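Local coordinates for protein 11S globulin isoform 1 (Cocos nucifera, PDB 5WPW) that serves as a hexameric 11S seed storage globulin of coconut, a nutrient reservoir built from two cupin domains and a potential food allergen, at residues 50-62 with 146-160. The protein carries 2 engineered substitutions. Residues are numbered along the deposited sequence; the frame is centred on the assembly and turned at random.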
loop_
_atom_site.group_PDB
_atom_site.type_symbol
_atom_site.label_atom_id
_atom_site.label_comp_id
_atom_site.label_asym_id
_atom_site.label_seq_id
_atom_site.Cartn_x
_atom_site.Cartn_y
_atom_site.Cartn_z
ATOM N N GLY A 50 -19.317 -35.987 -14.558
ATOM C CA GLY A 50 -18.705 -35.214 -15.623
ATOM C C GLY A 50 -17.548 -34.372 -15.102
ATOM O O GLY A 50 -17.637 -33.756 -14.044
ATOM N N LEU A 51 -16.469 -34.353 -15.877
ATOM C CA LEU A 51 -15.249 -33.607 -15.586
ATOM C C LEU A 51 -15.089 -32.507 -16.627
ATOM O O LEU A 51 -15.050 -32.788 -17.830
ATOM C CB LEU A 51 -14.034 -34.546 -15.588
ATOM C CG LEU A 51 -12.630 -33.939 -15.640
ATOM C CD1 LEU A 51 -12.285 -33.324 -14.275
ATOM C CD2 LEU A 51 -11.634 -35.006 -16.034
ATOM N N LEU A 52 -15.032 -31.249 -16.173
ATOM C CA LEU A 52 -14.595 -30.150 -17.032
ATOM C C LEU A 52 -13.076 -30.187 -17.156
ATOM O O LEU A 52 -12.365 -30.016 -16.155
ATOM C CB LEU A 52 -15.046 -28.808 -16.460
ATOM C CG LEU A 52 -14.724 -27.538 -17.246
ATOM C CD1 LEU A 52 -15.425 -27.536 -18.593
ATOM C CD2 LEU A 52 -15.153 -26.348 -16.412
ATOM N N LEU A 53 -12.583 -30.379 -18.385
ATOM C CA LEU A 53 -11.159 -30.571 -18.618
ATOM C C LEU A 53 -10.357 -29.321 -18.256
ATOM O O LEU A 53 -10.856 -28.199 -18.370
ATOM C CB LEU A 53 -10.901 -30.918 -20.083
ATOM C CG LEU A 53 -11.697 -32.147 -20.522
ATOM C CD1 LEU A 53 -11.493 -32.388 -21.986
ATOM C CD2 LEU A 53 -11.287 -33.318 -19.646
ATOM N N PRO A 54 -9.095 -29.488 -17.862
ATOM C CA PRO A 54 -8.288 -28.327 -17.466
ATOM C C PRO A 54 -8.097 -27.341 -18.608
ATOM O O PRO A 54 -7.871 -27.721 -19.760
ATOM C CB PRO A 54 -6.966 -28.943 -17.025
ATOM C CG PRO A 54 -6.940 -30.325 -17.671
ATOM C CD PRO A 54 -8.371 -30.759 -17.681
ATOM N N SER A 55 -8.233 -26.055 -18.271
ATOM C CA SER A 55 -8.096 -24.981 -19.246
ATOM C C SER A 55 -7.800 -23.696 -18.490
ATOM O O SER A 55 -7.999 -23.613 -17.272
ATOM C CB SER A 55 -9.353 -24.828 -20.120
ATOM O OG SER A 55 -10.441 -24.210 -19.424
ATOM N N MET A 56 -7.308 -22.703 -19.217
ATOM C CA MET A 56 -7.044 -21.403 -18.621
ATOM C C MET A 56 -7.537 -20.326 -19.571
ATOM O O MET A 56 -7.624 -20.537 -20.785
ATOM C CB MET A 56 -5.578 -21.223 -18.240
ATOM C CG MET A 56 -4.580 -21.378 -19.332
ATOM S SD MET A 56 -4.229 -19.778 -20.099
ATOM C CE MET A 56 -2.825 -20.253 -21.118
ATOM N N SER A 57 -7.902 -19.177 -19.002
ATOM C CA SER A 57 -8.501 -18.081 -19.748
ATOM C C SER A 57 -7.652 -16.818 -19.604
ATOM O O SER A 57 -6.922 -16.656 -18.628
ATOM C CB SER A 57 -9.931 -17.789 -19.271
ATOM O OG SER A 57 -10.837 -18.840 -19.642
ATOM N N ASN A 58 -7.733 -15.946 -20.608
ATOM C CA ASN A 58 -7.030 -14.661 -20.596
ATOM C C ASN A 58 -7.661 -13.651 -19.648
ATOM O O ASN A 58 -7.054 -12.601 -19.410
ATOM C CB ASN A 58 -6.998 -14.054 -22.004
ATOM C CG ASN A 58 -8.406 -13.628 -22.514
ATOM O OD1 ASN A 58 -9.410 -14.320 -22.278
ATOM N ND2 ASN A 58 -8.473 -12.495 -23.216
ATOM N N ALA A 59 -8.847 -13.928 -19.131
ATOM C CA ALA A 59 -9.585 -12.985 -18.294
ATOM C C ALA A 59 -9.873 -13.581 -16.921
ATOM O O ALA A 59 -10.142 -14.792 -16.812
ATOM C CB ALA A 59 -10.891 -12.598 -18.968
ATOM N N PRO A 60 -9.785 -12.789 -15.852
ATOM C CA PRO A 60 -10.216 -13.290 -14.543
ATOM C C PRO A 60 -11.723 -13.483 -14.562
ATOM O O PRO A 60 -12.436 -12.863 -15.356
ATOM C CB PRO A 60 -9.794 -12.185 -13.572
ATOM C CG PRO A 60 -9.841 -10.923 -14.409
ATOM C CD PRO A 60 -9.409 -11.361 -15.809
ATOM N N ARG A 61 -12.202 -14.383 -13.705
ATOM C CA ARG A 61 -13.630 -14.717 -13.684
ATOM C C ARG A 61 -14.137 -14.989 -12.276
ATOM O O ARG A 61 -13.372 -15.303 -11.364
ATOM C CB ARG A 61 -13.913 -15.930 -14.582
ATOM C CG ARG A 61 -13.777 -17.238 -13.898
ATOM C CD ARG A 61 -13.815 -18.366 -14.902
ATOM N NE ARG A 61 -12.486 -18.614 -15.433
ATOM C CZ ARG A 61 -12.164 -19.683 -16.139
ATOM N NH1 ARG A 61 -13.086 -20.609 -16.389
ATOM N NH2 ARG A 61 -10.925 -19.833 -16.573
ATOM N N LEU A 62 -15.461 -14.843 -12.106
ATOM C CA LEU A 62 -16.189 -15.331 -10.950
ATOM C C LEU A 62 -17.186 -16.356 -11.459
ATOM O O LEU A 62 -17.838 -16.113 -12.480
ATOM C CB LEU A 62 -16.966 -14.224 -10.226
ATOM C CG LEU A 62 -16.163 -13.128 -9.538
ATOM C CD1 LEU A 62 -17.103 -12.349 -8.631
ATOM C CD2 LEU A 62 -15.011 -13.733 -8.762
ATOM N N ALA A 146 -5.830 -7.176 -16.306
ATOM C CA ALA A 146 -5.075 -8.438 -16.319
ATOM C C ALA A 146 -4.984 -9.022 -17.730
ATOM O O ALA A 146 -3.980 -9.668 -18.082
ATOM C CB ALA A 146 -5.716 -9.435 -15.355
ATOM N N ASN A 147 -5.995 -8.793 -18.550
ATOM C CA ASN A 147 -6.073 -9.347 -19.897
ATOM C C ASN A 147 -5.388 -8.392 -20.862
ATOM O O ASN A 147 -5.929 -7.334 -21.178
ATOM C CB ASN A 147 -7.529 -9.543 -20.297
ATOM C CG ASN A 147 -7.685 -9.807 -21.798
ATOM O OD1 ASN A 147 -6.844 -10.468 -22.408
ATOM N ND2 ASN A 147 -8.761 -9.311 -22.387
ATOM N N GLN A 148 -4.199 -8.745 -21.329
ATOM C CA GLN A 148 -3.495 -7.908 -22.286
ATOM C C GLN A 148 -3.694 -8.368 -23.729
ATOM O O GLN A 148 -3.057 -7.818 -24.626
ATOM C CB GLN A 148 -2.003 -7.851 -21.944
ATOM C CG GLN A 148 -1.698 -7.492 -20.481
ATOM C CD GLN A 148 -0.225 -7.148 -20.255
ATOM O OE1 GLN A 148 0.489 -6.830 -21.196
ATOM N NE2 GLN A 148 0.219 -7.205 -19.003
ATOM N N LEU A 149 -4.565 -9.354 -23.974
ATOM C CA LEU A 149 -4.965 -9.695 -25.340
ATOM C C LEU A 149 -6.137 -8.838 -25.793
ATOM O O LEU A 149 -6.306 -7.711 -25.313
ATOM C CB LEU A 149 -5.304 -11.180 -25.449
ATOM C CG LEU A 149 -4.217 -12.156 -25.018
ATOM C CD1 LEU A 149 -4.715 -13.582 -25.046
ATOM C CD2 LEU A 149 -2.958 -11.996 -25.890
ATOM N N ASP A 150 -6.952 -9.344 -26.716
ATOM C CA ASP A 150 -8.121 -8.599 -27.165
ATOM C C ASP A 150 -9.250 -8.702 -26.135
ATOM O O ASP A 150 -9.234 -9.546 -25.235
ATOM C CB ASP A 150 -8.591 -9.111 -28.532
ATOM C CG ASP A 150 -8.567 -10.632 -28.621
ATOM O OD1 ASP A 150 -7.497 -11.228 -28.391
ATOM O OD2 ASP A 150 -9.615 -11.233 -28.913
ATOM N N ARG A 151 -10.253 -7.834 -26.293
ATOM C CA ARG A 151 -11.420 -7.795 -25.410
ATOM C C ARG A 151 -12.430 -8.880 -25.800
ATOM O O ARG A 151 -13.572 -8.618 -26.161
ATOM C CB ARG A 151 -12.077 -6.418 -25.454
ATOM C CG ARG A 151 -11.526 -5.373 -24.499
ATOM C CD ARG A 151 -12.654 -4.399 -24.021
ATOM N NE ARG A 151 -13.655 -4.152 -25.066
ATOM C CZ ARG A 151 -14.928 -3.808 -24.854
ATOM N NH1 ARG A 151 -15.397 -3.655 -23.622
ATOM N NH2 ARG A 151 -15.741 -3.616 -25.889
ATOM N N SER A 152 -11.975 -10.126 -25.757
ATOM C CA SER A 152 -12.863 -11.265 -25.957
ATOM C C SER A 152 -12.338 -12.396 -25.097
ATOM O O SER A 152 -11.184 -12.367 -24.663
ATOM C CB SER A 152 -12.943 -11.680 -27.432
ATOM O OG SER A 152 -11.859 -12.525 -27.799
ATOM N N HIS A 153 -13.195 -13.386 -24.846
ATOM C CA HIS A 153 -12.821 -14.550 -24.048
ATOM C C HIS A 153 -11.972 -15.513 -24.875
ATOM O O HIS A 153 -12.485 -16.179 -25.779
ATOM C CB HIS A 153 -14.052 -15.286 -23.537
ATOM C CG HIS A 153 -13.707 -16.492 -22.723
ATOM N ND1 HIS A 153 -14.513 -17.606 -22.649
ATOM C CD2 HIS A 153 -12.623 -16.759 -21.957
ATOM C CE1 HIS A 153 -13.955 -18.501 -21.853
ATOM N NE2 HIS A 153 -12.802 -18.016 -21.430
ATOM N N ARG A 154 -10.681 -15.608 -24.562
ATOM C CA ARG A 154 -9.797 -16.598 -25.168
ATOM C C ARG A 154 -9.571 -17.699 -24.137
ATOM O O ARG A 154 -8.958 -17.460 -23.085
ATOM C CB ARG A 154 -8.460 -15.983 -25.606
ATOM C CG ARG A 154 -8.505 -14.542 -26.154
ATOM C CD ARG A 154 -8.486 -14.454 -27.691
ATOM N NE ARG A 154 -7.421 -15.255 -28.309
ATOM C CZ ARG A 154 -6.385 -14.776 -28.996
ATOM N NH1 ARG A 154 -6.230 -13.474 -29.185
ATOM N NH2 ARG A 154 -5.501 -15.619 -29.518
ATOM N N GLN A 155 -10.047 -18.904 -24.447
ATOM C CA GLN A 155 -9.859 -20.083 -23.613
ATOM C C GLN A 155 -8.809 -21.004 -24.225
ATOM O O GLN A 155 -8.886 -21.333 -25.411
ATOM C CB GLN A 155 -11.178 -20.844 -23.436
ATOM C CG GLN A 155 -11.234 -21.692 -22.183
ATOM C CD GLN A 155 -12.102 -22.927 -22.340
ATOM O OE1 GLN A 155 -12.464 -23.308 -23.453
ATOM N NE2 GLN A 155 -12.438 -23.561 -21.228
ATOM N N PHE A 156 -7.847 -21.421 -23.402
ATOM C CA PHE A 156 -6.720 -22.256 -23.797
ATOM C C PHE A 156 -6.894 -23.602 -23.116
ATOM O O PHE A 156 -6.673 -23.716 -21.909
ATOM C CB PHE A 156 -5.383 -21.626 -23.393
ATOM C CG PHE A 156 -5.096 -20.282 -24.043
ATOM C CD1 PHE A 156 -5.800 -19.150 -23.680
ATOM C CD2 PHE A 156 -4.098 -20.163 -25.009
ATOM C CE1 PHE A 156 -5.508 -17.909 -24.279
ATOM C CE2 PHE A 156 -3.801 -18.947 -25.598
ATOM C CZ PHE A 156 -4.506 -17.816 -25.240
ATOM N N LEU A 157 -7.286 -24.616 -23.878
ATOM C CA LEU A 157 -7.476 -25.953 -23.324
ATOM C C LEU A 157 -6.129 -26.622 -23.104
ATOM O O LEU A 157 -5.270 -26.599 -23.985
ATOM C CB LEU A 157 -8.320 -26.812 -24.264
ATOM C CG LEU A 157 -9.735 -26.345 -24.503
ATOM C CD1 LEU A 157 -10.216 -26.919 -25.823
ATOM C CD2 LEU A 157 -10.603 -26.806 -23.350
ATOM N N LEU A 158 -5.932 -27.203 -21.918
ATOM C CA LEU A 158 -4.751 -28.028 -21.704
ATOM C C LEU A 158 -4.963 -29.447 -22.225
ATOM O O LEU A 158 -3.992 -30.151 -22.523
ATOM C CB LEU A 158 -4.391 -28.072 -20.211
ATOM C CG LEU A 158 -3.751 -26.858 -19.522
ATOM C CD1 LEU A 158 -3.106 -27.276 -18.196
ATOM C CD2 LEU A 158 -2.755 -26.177 -20.417
ATOM N N ALA A 159 -6.210 -29.879 -22.342
ATOM C CA ALA A 159 -6.520 -31.192 -22.872
ATOM C C ALA A 159 -7.836 -31.104 -23.617
ATOM O O ALA A 159 -8.667 -30.244 -23.318
ATOM C CB ALA A 159 -6.600 -32.227 -21.755
ATOM N N GLY A 160 -8.023 -31.993 -24.589
ATOM C CA GLY A 160 -9.310 -32.123 -25.248
ATOM C C GLY A 160 -9.496 -31.224 -26.457
ATOM O O GLY A 160 -8.552 -30.703 -27.052
HETATM O O HOH W 1 -12.622 -26.573 -20.259
#
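Asn58, just past the end of strand 50-57, grips Arg154 and Ser152 and illustrates how one buried amide can knit a loop to a β-sheet, here in the N-terminal cupin domain of an 11S globulin. Strand 155-157 runs antiparallel to strand 50-57, and Met56 and Phe156 form a hydrogen-bonded pair. From CB outward, Asn58 CB packs against Leu149 CD1 at 3.8 Å, with Asn147 OD1 slightly nearer. CG sits between the backbone N and the carbonyl carbon (chi1 67°), turning the amide into the 146-154 loop. Asn58 OD1 accepts from Arg154 N at 2.9 Å, the donor standing above the carbonyl plane, while Asn58 N reaches back to Arg154 O. Asn58 ND2 gives a fairly straight bond to Ser152 O (3.1 Å) in its own amide plane and a weak one to Asn147 OD1, across amide planes 80° apart. That oxygen also closes an Asx turn with Leu149 N, and Asn147 ND2 binds Thr142 O and Asp150 O. On the Met56 side of the sheet, where Asn346 of a second subunit packs on Met56, Met56 SD approaches the Phe156 ring obliquely, a Met-aromatic contact, 4.6 Å from its centroid. On the other face Ser57 OG and His153 NE2 share a 2.8 Å hydrogen bond at the ring edge.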